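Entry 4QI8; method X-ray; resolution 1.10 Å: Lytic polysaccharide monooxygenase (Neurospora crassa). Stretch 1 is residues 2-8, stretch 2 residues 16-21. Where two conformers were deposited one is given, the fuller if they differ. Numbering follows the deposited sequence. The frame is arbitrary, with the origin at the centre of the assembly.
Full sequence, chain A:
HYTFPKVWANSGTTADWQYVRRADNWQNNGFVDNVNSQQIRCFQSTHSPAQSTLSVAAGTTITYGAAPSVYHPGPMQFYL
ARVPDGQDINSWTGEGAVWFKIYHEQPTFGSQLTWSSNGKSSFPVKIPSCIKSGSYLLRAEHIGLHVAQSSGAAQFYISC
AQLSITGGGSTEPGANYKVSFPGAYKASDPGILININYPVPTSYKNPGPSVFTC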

# COMPACT_ATOMS: atom_id res chain seq x y z
N TYR A 2 11.96 7.01 1.85
CA TYR A 2 10.98 7.84 1.17
C TYR A 2 9.65 7.72 1.90
O TYR A 2 9.37 6.71 2.55
CB TYR A 2 10.82 7.48 -0.34
CG TYR A 2 11.15 6.04 -0.64
CD1 TYR A 2 12.45 5.67 -0.96
CD2 TYR A 2 10.18 5.05 -0.55
CE1 TYR A 2 12.77 4.35 -1.19
CE2 TYR A 2 10.49 3.72 -0.79
CZ TYR A 2 11.80 3.38 -1.11
OH TYR A 2 12.13 2.06 -1.33
N THR A 3 8.86 8.78 1.80
CA THR A 3 7.49 8.78 2.24
C THR A 3 6.57 8.62 1.03
O THR A 3 6.99 8.72 -0.11
CB THR A 3 7.15 10.09 2.94
OG1 THR A 3 7.28 11.13 1.98
CG2 THR A 3 8.05 10.36 4.15
N PHE A 4 5.29 8.38 1.32
CA PHE A 4 4.22 8.40 0.33
C PHE A 4 3.19 9.44 0.78
O PHE A 4 2.17 9.11 1.39
CB PHE A 4 3.62 7.01 0.15
CG PHE A 4 4.54 6.07 -0.55
CD1 PHE A 4 4.64 6.09 -1.93
CD2 PHE A 4 5.32 5.16 0.15
CE1 PHE A 4 5.51 5.25 -2.59
CE2 PHE A 4 6.20 4.32 -0.52
CZ PHE A 4 6.28 4.36 -1.89
N PRO A 5 3.47 10.73 0.53
CA PRO A 5 2.72 11.78 1.23
C PRO A 5 1.50 12.35 0.50
O PRO A 5 0.78 13.16 1.08
CB PRO A 5 3.77 12.87 1.40
CG PRO A 5 4.58 12.75 0.12
CD PRO A 5 4.66 11.27 -0.15
N LYS A 6 1.28 11.95 -0.74
CA LYS A 6 0.28 12.58 -1.60
C LYS A 6 -0.47 11.57 -2.42
O LYS A 6 0.10 10.58 -2.87
CB LYS A 6 0.96 13.48 -2.64
CG LYS A 6 1.63 14.71 -2.13
CD LYS A 6 2.01 15.56 -3.33
CE LYS A 6 2.99 16.70 -3.02
NZ LYS A 6 2.42 17.89 -2.34
N VAL A 7 -1.74 11.87 -2.66
CA VAL A 7 -2.50 11.20 -3.70
C VAL A 7 -3.28 12.26 -4.46
O VAL A 7 -3.66 13.29 -3.89
CB VAL A 7 -3.41 10.11 -3.11
CG1 VAL A 7 -4.47 10.71 -2.21
CG2 VAL A 7 -4.05 9.29 -4.22
N TRP A 8 -3.51 12.03 -5.74
CA TRP A 8 -4.31 12.97 -6.50
C TRP A 8 -4.97 12.29 -7.66
O TRP A 8 -4.63 11.16 -8.02
CB TRP A 8 -3.47 14.18 -6.94
CG TRP A 8 -2.36 13.95 -7.93
CD1 TRP A 8 -2.45 14.08 -9.28
CD2 TRP A 8 -1.00 13.62 -7.65
NE1 TRP A 8 -1.23 13.83 -9.86
CE2 TRP A 8 -0.32 13.54 -8.88
CE3 TRP A 8 -0.29 13.37 -6.48
CZ2 TRP A 8 1.04 13.22 -8.97
CZ3 TRP A 8 1.07 13.06 -6.57
CH2 TRP A 8 1.71 12.99 -7.80
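Stretch 2, residues 16-21: DWQYVR

An irregular loop segment packs against an N-terminal strand in a small, mostly apolar contact, held by one backbone hydrogen bond and, next to it, a salt bridge. The two stretches together bury 430 Å² of surface, and the most heavily covered residue is Pro5. Stretch 1 is extended through Lys6, Val7 and Trp8, with phi/psi values near -140/150, whereas Pro5, at -94/-6, puts a kink in the chain just before them. Stretch 2 has no regular helix or strand, so no crossing angle is defined. Its backbone is irregular: Asp16 is extended at -55/131, Trp17 takes a left-handed conformation at 62/23, Gln18 and Tyr19 lie at -76/-53 and -106/-1, and Val20 and Arg21 are extended again at -113/127 and -56/131. Along the chain, the register places Pro5 beside Asp16, with their CA atoms 5.0 Å apart, and Val7 beside Tyr19, with CA atoms 6.6 Å apart, so over this part the two stretches run in roughly the same direction.

The backbone link is the hydrogen bond from Trp17 N to Pro5 O, 2.8 Å long and nearly straight at 169°. It stands alone between the main chains of the two stretches, so the loop is fastened at a point and does not add a ladder of bonds to the strand. Although the CA-to-CB bond of Trp17 points away from stretch 1, its indole (chi1 -45°, m; chi2 117°) comes back to it. Pro5 CA sits over one face of the six-membered ring, 3.7 Å from its centroid and 14° off the ring normal, a CH-pi contact; Pro5 CB also reaches Trp17 CZ2 at 3.7 Å. The far end of the same ring meets Thr3, whose CB is 4.0 Å from Trp17 CH2, and the backbone of Phe4, whose O is 3.7 Å from Trp17 CZ3. The side chain of Phe4 itself starts away from the loop.

Val20 and Tyr19 supply the rest of the apolar packing, both with CA-to-CB bonds directed toward stretch 1. Val20, with chi1 t, lies against the main chain of stretch 1: its CG1 is 3.5 Å from Phe4 O and its CG2 is 3.6 Å from Pro5 O. Val7, modelled in two conformers, has chi1 p in the one given here; its CG1 lies 3.8 Å from Tyr19 CB and 4.2 Å from Val20 CG2.

The charged contact closes the Asp16 end. Lys6 starts away from the loop, but its side chain (m, t, t, m) turns at the last torsion, bringing NZ to 3.1 Å from Asp16 OD1. This is a salt bridge whose hydrogen bond is weak, and Lys6 CE lies equally near, also 3.1 Å from Asp16 OD1. Asp16 OD1 is 3.7 Å from Pro5 CG as well, so the carboxylate lies against the proline ring while it meets the ammonium group.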

# COMPACT_ATOMS: atom_id res chain seq x y z
N ASP A 16 1.20 17.79 0.74
CA ASP A 16 1.65 16.67 1.55
C ASP A 16 0.71 16.47 2.73
O ASP A 16 0.38 17.41 3.44
CB ASP A 16 3.06 16.91 2.09
CG ASP A 16 4.14 16.80 1.03
OD1 ASP A 16 3.85 16.34 -0.09
OD2 ASP A 16 5.31 17.14 1.33
N TRP A 17 0.30 15.22 2.92
CA TRP A 17 -0.54 14.78 4.04
C TRP A 17 -1.91 15.45 4.06
O TRP A 17 -2.59 15.48 5.09
CB TRP A 17 0.19 14.96 5.38
CG TRP A 17 1.61 14.49 5.35
CD1 TRP A 17 2.71 15.25 5.52
CD2 TRP A 17 2.09 13.15 5.12
NE1 TRP A 17 3.84 14.49 5.44
CE2 TRP A 17 3.49 13.19 5.19
CE3 TRP A 17 1.46 11.91 4.89
CZ2 TRP A 17 4.29 12.06 5.02
CZ3 TRP A 17 2.27 10.78 4.73
CH2 TRP A 17 3.66 10.86 4.79
N GLN A 18 -2.36 15.92 2.90
CA GLN A 18 -3.70 16.50 2.82
C GLN A 18 -4.76 15.41 2.82
O GLN A 18 -5.68 15.44 3.62
CB GLN A 18 -3.86 17.39 1.59
CG GLN A 18 -5.25 17.99 1.50
CD GLN A 18 -5.42 18.89 0.31
OE1 GLN A 18 -4.58 18.92 -0.58
NE2 GLN A 18 -6.51 19.63 0.29
N TYR A 19 -4.61 14.44 1.91
CA TYR A 19 -5.52 13.30 1.80
C TYR A 19 -4.90 12.02 2.34
O TYR A 19 -5.53 10.97 2.32
CB TYR A 19 -5.93 13.10 0.34
CG TYR A 19 -6.66 14.28 -0.24
CD1 TYR A 19 -7.97 14.52 0.10
CD2 TYR A 19 -6.05 15.14 -1.12
CE1 TYR A 19 -8.66 15.59 -0.43
CE2 TYR A 19 -6.74 16.23 -1.65
CZ TYR A 19 -8.04 16.44 -1.30
OH TYR A 19 -8.71 17.51 -1.83
N VAL A 20 -3.65 12.11 2.80
CA VAL A 20 -2.92 10.96 3.32
C VAL A 20 -2.69 11.17 4.80
O VAL A 20 -2.21 12.23 5.22
CB VAL A 20 -1.58 10.80 2.57
CG1 VAL A 20 -0.78 9.64 3.16
CG2 VAL A 20 -1.82 10.60 1.08
N ARG A 21 -3.09 10.19 5.61
CA ARG A 21 -2.84 10.23 7.04
C ARG A 21 -1.36 10.40 7.29
O ARG A 21 -0.55 9.69 6.70
CB ARG A 21 -3.37 8.94 7.67
CG ARG A 21 -4.87 8.83 7.58
CD ARG A 21 -5.43 7.64 8.32
NE ARG A 21 -6.89 7.68 8.32
CZ ARG A 21 -7.68 6.71 8.76
NH1 ARG A 21 -7.17 5.57 9.24
NH2 ARG A 21 -9.00 6.87 8.72